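Local coordinates for nucleoside diphosphate kinase family protein (Babesia bovis, PDB 3JS9) that probably transfers the terminal phosphate of a nucleoside triphosphate to a nucleoside diphosphate, with magnesium, by way of a phosphohistidine intermediate, at residues A[17-21]-A[72-78]; A[78-82]-A[135-139]; A[98-102]-A[114-120]. One frame throughout, in Å; residues are numbered along the deposited sequence.

Interaction 1: A[17-21]-A[72-78]; sequences KPDGV and FISHGPV. With SO4 (sulfate ion), chain D; SO4 (sulfate ion), chain G.
The ring of Pro18 is the bump of this buried contact, filling the hollow between the end of one helix and the turn after it. Lys17 is the N-cap of helix 18-22. Segment 72-78 leaves helical conformation at Gly76 (phi 61°), passes a cis peptide into Pro77 and starts a strand at Val78. CA atoms lie closest at Lys17-Val78 (4.9 Å) and Pro18-Gly76 (5.4 Å). Pro18 CG is 3.5 Å from Phe72 O and lies over one face of the Phe72 ring (chi1 t). Pro18 CD is 3.7 Å from Val78 CG1 and 4.2 Å from Ile73 CG1. One turn on, Val21 CG1 meets Pro77 CG at 3.8 Å. Trp154 of a second subunit packs on Pro18 and Phe72. Lys17, predicted to bind ATP, is extended (chi1 m, then t, t, t). Its NZ is hydrogen-bonded to O4 of the chain G sulfate (2.5 Å, very short) and to Asn120 OD1. Apolar fit and one CA-H...O contact, Pro18 CA to Pro77 O (3.3 Å), join the segments, leaving the Lys17 amine to polar partners elsewhere.

Interaction 2: A[78-82]-A[135-139]; sequences VFCMI and CALWF
A cysteine sulfur sits beside a tryptophan here: Cys80 SG (chi1 m) is 5.0 Å from the centroid of the six-membered ring of Trp138 (chi1 m, chi2 90°), oblique at 54° off the ring normal. Cys80 SG comes within 4.0 Å of Trp138 CE3. Segment 78-82 is an extended strand. Residues 135-138 are the last turn of helix 128-138, which Phe139 leaves with phi/psi of -129/132°. The nearest CA pairs are Ile82-Cys135 (6.7 Å) and Cys80-Trp138 (7.5 Å). Val78, Cys80 and Ile82 all point toward the helix end, as alternate residues of a strand do. This is a helix packed on one face of the antiparallel sheet of the ferredoxin-like NDK fold. On the other face, Phe79 and Met81 meet helix 26-36. Phe139 (chi1 m) reaches across to the strand. Phe139 CZ is 3.4 Å from Cys80 O, which lies at the ring edge. Ile82 CG1 is 3.7 Å from Phe139 CD1, and Ile82 CD1 is 3.6 Å from Cys135 CB. Trp138 also stacks on Tyr13 of the neighbouring strand 10-16.

Interaction 3: A[98-102]-A[114-120]; sequences LTSPV and GVVKNFN
Two loops meet here in a partly buried contact, one before and one after helix 109-113 in the chain. Segment 98-102 is irregular until a 3-10 turn begins at Pro101. Segment 114-120 has no regular structure. CA atoms lie closest at Ser100-Lys117 (4.8 Å) and Pro101-Gly114 (5.2 Å). The Pro101 ring points into the curve of the second loop. Pro101 CB is 3.3 Å from Gly114 C, its CD 3.6 Å from Lys117 N and its CG 4.0 Å from Asn120 CB. A side chain at Gly114 would collide with this ring. One direct hydrogen bond joins the loops, Asn120 ND2 to Thr99 O at 3.2 Å, with Asn120 at chi1 p. A bridging water accepts from Val102 N (3.1 Å), donates to Val115 O (2.6 Å) and is hydrogen-bonded to Ser100 OG (2.8 Å). Thr99 CG2 also touches Lys117 CE at 3.4 Å. Thr99 and Asn120 are predicted to bind ATP. Asn120, just ahead of strand 122-124, is hydrogen-bonded through OD1 to Lys17 NZ, beside helix 18-22, and through O to Arg110 NE of helix 109-113.

In the fold
Interaction 2 lies deepest, in the core between sheet and helix, and is apolar. Interaction 1 is also buried but sits further out, where the start of helix 18-22 and the end of helix 66-75 border two other subunits. The two share Val78, where the turn after helix 66-75 becomes strand 78-85. Interaction 3 is partly exposed and differs in chemistry, adding a direct hydrogen bond and a bridging water to its proline packing. It is nested in the chain between the segments of interaction 2 yet does not touch it. It does touch interaction 1, in part through Asn120 and Lys17, both in the predicted ATP site. Interactions 1 and 3 both contact the second subunit.

Interaction 1: A[17-21]-A[72-78]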
loop_
_atom_site.group_PDB
_atom_site.type_symbol
_atom_site.label_atom_id
_atom_site.label_comp_id
_atom_site.label_asym_id
_atom_site.label_seq_id
_atom_site.Cartn_x
_atom_site.Cartn_y
_atom_site.Cartn_z
ATOM N N LYS A 17 -19.645 9.328 0.081
ATOM C CA LYS A 17 -21.076 9.114 -0.009
ATOM C C LYS A 17 -21.388 7.715 0.504
ATOM O O LYS A 17 -20.463 6.934 0.771
ATOM C CB LYS A 17 -21.528 9.243 -1.450
ATOM C CG LYS A 17 -21.342 10.602 -2.104
ATOM C CD LYS A 17 -21.778 10.424 -3.539
ATOM C CE LYS A 17 -21.405 11.555 -4.430
ATOM N NZ LYS A 17 -21.927 11.148 -5.783
ATOM N N PRO A 18 -22.692 7.375 0.618
ATOM C CA PRO A 18 -23.007 6.083 1.242
ATOM C C PRO A 18 -22.335 4.867 0.614
ATOM O O PRO A 18 -22.006 3.921 1.347
ATOM C CB PRO A 18 -24.536 5.996 1.117
ATOM C CG PRO A 18 -24.976 7.438 1.217
ATOM C CD PRO A 18 -23.899 8.226 0.470
ATOM N N ASP A 19 -22.161 4.853 -0.712
ATOM C CA ASP A 19 -21.540 3.712 -1.374
ATOM C C ASP A 19 -20.059 3.645 -0.960
ATOM O O ASP A 19 -19.537 2.557 -0.667
ATOM C CB ASP A 19 -21.748 3.750 -2.906
ATOM C CG ASP A 19 -21.327 5.089 -3.533
ATOM O OD1 ASP A 19 -21.732 6.148 -3.005
ATOM O OD2 ASP A 19 -20.583 5.092 -4.533
ATOM N N GLY A 20 -19.390 4.806 -0.882
ATOM C CA GLY A 20 -18.031 4.870 -0.312
ATOM C C GLY A 20 -17.963 4.217 1.076
ATOM O O GLY A 20 -17.058 3.407 1.372
ATOM N N VAL A 21 -18.940 4.532 1.927
ATOM C CA VAL A 21 -18.891 4.089 3.302
ATOM C C VAL A 21 -19.138 2.598 3.408
ATOM O O VAL A 21 -18.414 1.904 4.132
ATOM C CB VAL A 21 -19.877 4.857 4.205
ATOM C CG1 VAL A 21 -19.967 4.210 5.601
ATOM C CG2 VAL A 21 -19.487 6.367 4.290
ATOM N N PHE A 72 -31.188 8.938 -1.328
ATOM C CA PHE A 72 -30.038 8.073 -1.299
ATOM C C PHE A 72 -28.993 8.623 -0.319
ATOM O O PHE A 72 -28.392 7.883 0.488
ATOM C CB PHE A 72 -29.469 7.960 -2.716
ATOM C CG PHE A 72 -28.170 7.240 -2.785
ATOM C CD1 PHE A 72 -28.115 5.861 -2.586
ATOM C CD2 PHE A 72 -26.991 7.942 -3.034
ATOM C CE1 PHE A 72 -26.893 5.207 -2.640
ATOM C CE2 PHE A 72 -25.779 7.291 -3.098
ATOM C CZ PHE A 72 -25.720 5.930 -2.903
ATOM N N ILE A 73 -28.792 9.933 -0.380
ATOM C CA ILE A 73 -27.825 10.564 0.504
ATOM C C ILE A 73 -28.302 10.798 1.935
ATOM O O ILE A 73 -27.554 10.567 2.879
ATOM C CB ILE A 73 -27.204 11.774 -0.141
ATOM C CG1 ILE A 73 -26.287 11.227 -1.234
ATOM C CG2 ILE A 73 -26.375 12.538 0.885
ATOM C CD1 ILE A 73 -26.043 12.154 -2.312
ATOM N N SER A 74 -29.556 11.208 2.100
ATOM C CA SER A 74 -30.094 11.425 3.435
ATOM C C SER A 74 -30.228 10.098 4.198
ATOM O O SER A 74 -30.076 10.064 5.433
ATOM C CB SER A 74 -31.417 12.215 3.381
ATOM O OG SER A 74 -32.498 11.398 2.960
ATOM N N HIS A 75 -30.463 8.997 3.482
ATOM C CA HIS A 75 -30.455 7.705 4.169
ATOM C C HIS A 75 -29.087 7.451 4.800
ATOM O O HIS A 75 -29.004 6.766 5.829
ATOM C CB HIS A 75 -30.877 6.548 3.268
ATOM C CG HIS A 75 -30.896 5.221 3.966
ATOM N ND1 HIS A 75 -31.734 4.951 5.028
ATOM C CD2 HIS A 75 -30.180 4.087 3.755
ATOM C CE1 HIS A 75 -31.539 3.709 5.441
ATOM N NE2 HIS A 75 -30.600 3.162 4.686
ATOM N N GLY A 76 -28.042 7.996 4.161
ATOM C CA GLY A 76 -26.677 7.977 4.651
ATOM C C GLY A 76 -26.118 6.589 4.832
ATOM O O GLY A 76 -26.616 5.607 4.223
ATOM N N PRO A 77 -25.066 6.472 5.641
ATOM C CA PRO A 77 -24.298 7.532 6.275
ATOM C C PRO A 77 -23.322 8.179 5.276
ATOM O O PRO A 77 -23.111 7.629 4.182
ATOM C CB PRO A 77 -23.510 6.776 7.340
ATOM C CG PRO A 77 -23.370 5.425 6.791
ATOM C CD PRO A 77 -24.562 5.134 5.992
ATOM N N VAL A 78 -22.755 9.329 5.631
ATOM C CA VAL A 78 -21.749 9.973 4.795
ATOM C C VAL A 78 -20.572 10.393 5.640
ATOM O O VAL A 78 -20.710 10.517 6.851
ATOM C CB VAL A 78 -22.323 11.207 3.994
ATOM C CG1 VAL A 78 -23.522 10.778 3.151
ATOM C CG2 VAL A 78 -22.692 12.383 4.933
HETATM S S SO4 D . -33.706 7.544 6.868
HETATM O O1 SO4 D . -33.700 7.414 5.409
HETATM O O2 SO4 D . -33.080 8.826 7.183
HETATM O O3 SO4 D . -35.077 7.494 7.368
HETATM O O4 SO4 D . -33.006 6.419 7.492
HETATM S S SO4 G . -22.036 14.672 -6.638
HETATM O O1 SO4 G . -20.719 15.265 -6.915
HETATM O O2 SO4 G . -23.009 15.332 -7.479
HETATM O O3 SO4 G . -22.535 14.763 -5.255
HETATM O O4 SO4 G . -21.896 13.286 -7.003
#

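Interaction 2: A[78-82]-A[135-139]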
loop_
_atom_site.group_PDB
_atom_site.type_symbol
_atom_site.label_atom_id
_atom_site.label_comp_id
_atom_site.label_asym_id
_atom_site.label_seq_id
_atom_site.Cartn_x
_atom_site.Cartn_y
_atom_site.Cartn_z
ATOM N N VAL A 78 -22.755 9.329 5.631
ATOM C CA VAL A 78 -21.749 9.973 4.795
ATOM C C VAL A 78 -20.572 10.393 5.640
ATOM O O VAL A 78 -20.710 10.517 6.851
ATOM C CB VAL A 78 -22.323 11.207 3.994
ATOM C CG1 VAL A 78 -23.522 10.778 3.151
ATOM C CG2 VAL A 78 -22.692 12.383 4.933
ATOM N N PHE A 79 -19.411 10.626 5.022
ATOM C CA PHE A 79 -18.287 11.171 5.770
ATOM C C PHE A 79 -17.876 12.495 5.174
ATOM O O PHE A 79 -17.513 12.554 3.999
ATOM C CB PHE A 79 -17.136 10.170 5.837
ATOM C CG PHE A 79 -15.968 10.629 6.680
ATOM C CD1 PHE A 79 -14.928 11.341 6.112
ATOM C CD2 PHE A 79 -15.897 10.308 8.033
ATOM C CE1 PHE A 79 -13.857 11.756 6.887
ATOM C CE2 PHE A 79 -14.817 10.725 8.815
ATOM C CZ PHE A 79 -13.813 11.448 8.257
ATOM N N CYS A 80 -17.944 13.554 5.989
ATOM C CA CYS A 80 -17.777 14.944 5.553
ATOM C C CYS A 80 -16.412 15.460 5.898
ATOM O O CYS A 80 -15.936 15.212 7.007
ATOM C CB CYS A 80 -18.781 15.857 6.261
ATOM S SG CYS A 80 -20.513 15.299 6.269
ATOM N N MET A 81 -15.807 16.228 4.980
ATOM C CA MET A 81 -14.482 16.838 5.181
ATOM C C MET A 81 -14.416 18.196 4.533
ATOM O O MET A 81 -15.123 18.440 3.551
ATOM C CB MET A 81 -13.363 15.982 4.561
ATOM C CG MET A 81 -13.188 14.614 5.224
ATOM S SD MET A 81 -12.240 13.555 4.131
ATOM C CE MET A 81 -13.516 12.876 3.014
ATOM N N ILE A 82 -13.581 19.077 5.086
ATOM C CA ILE A 82 -13.145 20.288 4.377
ATOM C C ILE A 82 -11.622 20.249 4.353
ATOM O O ILE A 82 -11.003 19.966 5.367
ATOM C CB ILE A 82 -13.572 21.584 5.078
ATOM C CG1 ILE A 82 -15.080 21.747 5.034
ATOM C CG2 ILE A 82 -12.847 22.830 4.473
ATOM C CD1 ILE A 82 -15.567 23.016 5.817
ATOM N N CYS A 135 -19.198 24.207 2.213
ATOM C CA CYS A 135 -18.420 24.265 3.476
ATOM C C CYS A 135 -19.226 24.821 4.641
ATOM O O CYS A 135 -19.188 24.262 5.763
ATOM C CB CYS A 135 -17.105 25.049 3.315
ATOM S SG CYS A 135 -15.864 24.180 2.309
ATOM N N ALA A 136 -19.970 25.901 4.369
ATOM C CA ALA A 136 -20.860 26.508 5.370
ATOM C C ALA A 136 -22.116 25.674 5.618
ATOM O O ALA A 136 -22.639 25.654 6.739
ATOM C CB ALA A 136 -21.227 27.921 4.990
ATOM N N LEU A 137 -22.600 25.002 4.575
ATOM C CA LEU A 137 -23.791 24.161 4.689
ATOM C C LEU A 137 -23.594 22.871 5.511
ATOM O O LEU A 137 -24.452 22.504 6.295
ATOM C CB LEU A 137 -24.316 23.806 3.297
ATOM C CG LEU A 137 -25.435 22.759 3.194
ATOM C CD1 LEU A 137 -26.734 23.284 3.808
ATOM C CD2 LEU A 137 -25.664 22.360 1.758
ATOM N N TRP A 138 -22.475 22.174 5.329
ATOM C CA TRP A 138 -22.295 20.863 5.983
ATOM C C TRP A 138 -21.645 20.937 7.388
ATOM O O TRP A 138 -21.768 20.019 8.213
ATOM C CB TRP A 138 -21.516 19.927 5.058
ATOM C CG TRP A 138 -22.297 19.506 3.852
ATOM C CD1 TRP A 138 -22.344 20.133 2.624
ATOM C CD2 TRP A 138 -23.178 18.369 3.758
ATOM N NE1 TRP A 138 -23.170 19.426 1.772
ATOM C CE2 TRP A 138 -23.690 18.345 2.444
ATOM C CE3 TRP A 138 -23.533 17.341 4.642
ATOM C CZ2 TRP A 138 -24.551 17.343 2.002
ATOM C CZ3 TRP A 138 -24.377 16.334 4.203
ATOM C CH2 TRP A 138 -24.896 16.350 2.896
ATOM N N PHE A 139 -20.974 22.047 7.651
ATOM C CA PHE A 139 -20.229 22.218 8.892
ATOM C C PHE A 139 -20.593 23.530 9.570
ATOM O O PHE A 139 -20.591 24.587 8.928
ATOM C CB PHE A 139 -18.731 22.231 8.580
ATOM C CG PHE A 139 -18.127 20.857 8.375
ATOM C CD1 PHE A 139 -17.820 20.393 7.096
ATOM C CD2 PHE A 139 -17.820 20.038 9.468
ATOM C CE1 PHE A 139 -17.248 19.138 6.928
ATOM C CE2 PHE A 139 -17.229 18.792 9.286
ATOM C CZ PHE A 139 -16.952 18.346 8.028
#

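Interaction 3: A[98-102]-A[114-120]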
loop_
_atom_site.group_PDB
_atom_site.type_symbol
_atom_site.label_atom_id
_atom_site.label_comp_id
_atom_site.label_asym_id
_atom_site.label_seq_id
_atom_site.Cartn_x
_atom_site.Cartn_y
_atom_site.Cartn_z
ATOM N N LEU A 98 -13.275 12.130 -13.002
ATOM C CA LEU A 98 -14.446 12.647 -13.707
ATOM C C LEU A 98 -15.724 12.041 -13.146
ATOM O O LEU A 98 -15.693 10.964 -12.551
ATOM C CB LEU A 98 -14.330 12.429 -15.229
ATOM C CG LEU A 98 -13.125 13.106 -15.905
ATOM C CD1 LEU A 98 -13.070 12.763 -17.392
ATOM C CD2 LEU A 98 -13.046 14.630 -15.719
ATOM N N THR A 99 -16.836 12.747 -13.331
ATOM C CA THR A 99 -18.146 12.268 -12.913
ATOM C C THR A 99 -18.401 10.787 -13.206
ATOM O O THR A 99 -18.836 10.057 -12.327
ATOM C CB THR A 99 -19.290 13.084 -13.583
ATOM O OG1 THR A 99 -19.001 14.484 -13.466
ATOM C CG2 THR A 99 -20.639 12.790 -12.899
ATOM N N SER A 100 -18.163 10.352 -14.435
ATOM C CA SER A 100 -18.304 8.949 -14.740
ATOM C C SER A 100 -17.028 8.119 -14.459
ATOM O O SER A 100 -15.983 8.369 -15.036
ATOM C CB SER A 100 -18.746 8.783 -16.186
ATOM O OG SER A 100 -18.898 7.394 -16.455
ATOM N N PRO A 101 -17.101 7.150 -13.546
ATOM C CA PRO A 101 -15.876 6.401 -13.263
ATOM C C PRO A 101 -15.258 5.750 -14.512
ATOM O O PRO A 101 -14.031 5.735 -14.641
ATOM C CB PRO A 101 -16.334 5.322 -12.256
ATOM C CG PRO A 101 -17.505 5.914 -11.579
ATOM C CD PRO A 101 -18.210 6.746 -12.659
ATOM N N VAL A 102 -16.092 5.268 -15.434
ATOM C CA VAL A 102 -15.614 4.683 -16.686
ATOM C C VAL A 102 -14.732 5.658 -17.497
ATOM O O VAL A 102 -13.904 5.223 -18.267
ATOM C CB VAL A 102 -16.765 4.020 -17.547
ATOM C CG1 VAL A 102 -17.586 5.043 -18.347
ATOM C CG2 VAL A 102 -16.193 3.010 -18.504
ATOM N N GLY A 114 -14.496 2.946 -8.835
ATOM C CA GLY A 114 -15.876 3.103 -9.224
ATOM C C GLY A 114 -16.178 2.457 -10.555
ATOM O O GLY A 114 -15.275 2.198 -11.373
ATOM N N VAL A 115 -17.468 2.191 -10.789
ATOM C CA VAL A 115 -17.899 1.574 -12.052
ATOM C C VAL A 115 -18.946 2.416 -12.800
ATOM O O VAL A 115 -18.802 2.651 -13.984
ATOM C CB VAL A 115 -18.384 0.148 -11.763
ATOM C CG1 VAL A 115 -18.847 -0.582 -13.053
ATOM C CG2 VAL A 115 -17.270 -0.598 -10.990
ATOM N N VAL A 116 -19.976 2.882 -12.096
ATOM C CA VAL A 116 -21.104 3.616 -12.711
ATOM C C VAL A 116 -21.267 4.947 -11.985
ATOM O O VAL A 116 -20.932 5.048 -10.788
ATOM C CB VAL A 116 -22.455 2.796 -12.675
ATOM C CG1 VAL A 116 -22.323 1.445 -13.416
ATOM C CG2 VAL A 116 -22.946 2.545 -11.240
ATOM N N LYS A 117 -21.773 5.971 -12.678
ATOM C CA LYS A 117 -21.897 7.287 -12.023
ATOM C C LYS A 117 -22.859 7.354 -10.825
ATOM O O LYS A 117 -22.619 8.118 -9.892
ATOM C CB LYS A 117 -22.095 8.453 -13.006
ATOM C CG LYS A 117 -23.351 8.458 -13.784
ATOM C CD LYS A 117 -23.297 9.615 -14.799
ATOM C CE LYS A 117 -23.295 11.008 -14.107
ATOM N NZ LYS A 117 -24.667 11.565 -13.805
ATOM N N ASN A 118 -23.902 6.529 -10.814
ATOM C CA ASN A 118 -24.817 6.515 -9.667
ATOM C C ASN A 118 -24.100 6.168 -8.366
ATOM O O ASN A 118 -24.613 6.469 -7.270
ATOM C CB ASN A 118 -25.936 5.499 -9.886
ATOM C CG ASN A 118 -27.153 6.100 -10.563
ATOM O OD1 ASN A 118 -27.143 7.263 -11.009
ATOM N ND2 ASN A 118 -28.234 5.302 -10.627
ATOM N N PHE A 119 -22.941 5.496 -8.495
ATOM C CA PHE A 119 -22.196 4.969 -7.348
ATOM C C PHE A 119 -20.739 5.367 -7.453
ATOM O O PHE A 119 -19.842 4.526 -7.516
ATOM C CB PHE A 119 -22.361 3.450 -7.248
ATOM C CG PHE A 119 -23.762 3.015 -6.954
ATOM C CD1 PHE A 119 -24.385 3.367 -5.753
ATOM C CD2 PHE A 119 -24.484 2.245 -7.878
ATOM C CE1 PHE A 119 -25.709 2.942 -5.458
ATOM C CE2 PHE A 119 -25.800 1.812 -7.597
ATOM C CZ PHE A 119 -26.407 2.154 -6.391
ATOM N N ASN A 120 -20.508 6.676 -7.460
ATOM C CA ASN A 120 -19.185 7.184 -7.725
ATOM C C ASN A 120 -18.447 7.649 -6.479
ATOM O O ASN A 120 -17.589 8.564 -6.529
ATOM C CB ASN A 120 -19.230 8.228 -8.833
ATOM C CG ASN A 120 -20.011 9.472 -8.454
ATOM O OD1 ASN A 120 -20.710 9.521 -7.418
ATOM N ND2 ASN A 120 -19.890 10.499 -9.298
HETATM O O HOH W 1 -19.183 4.888 -15.164
#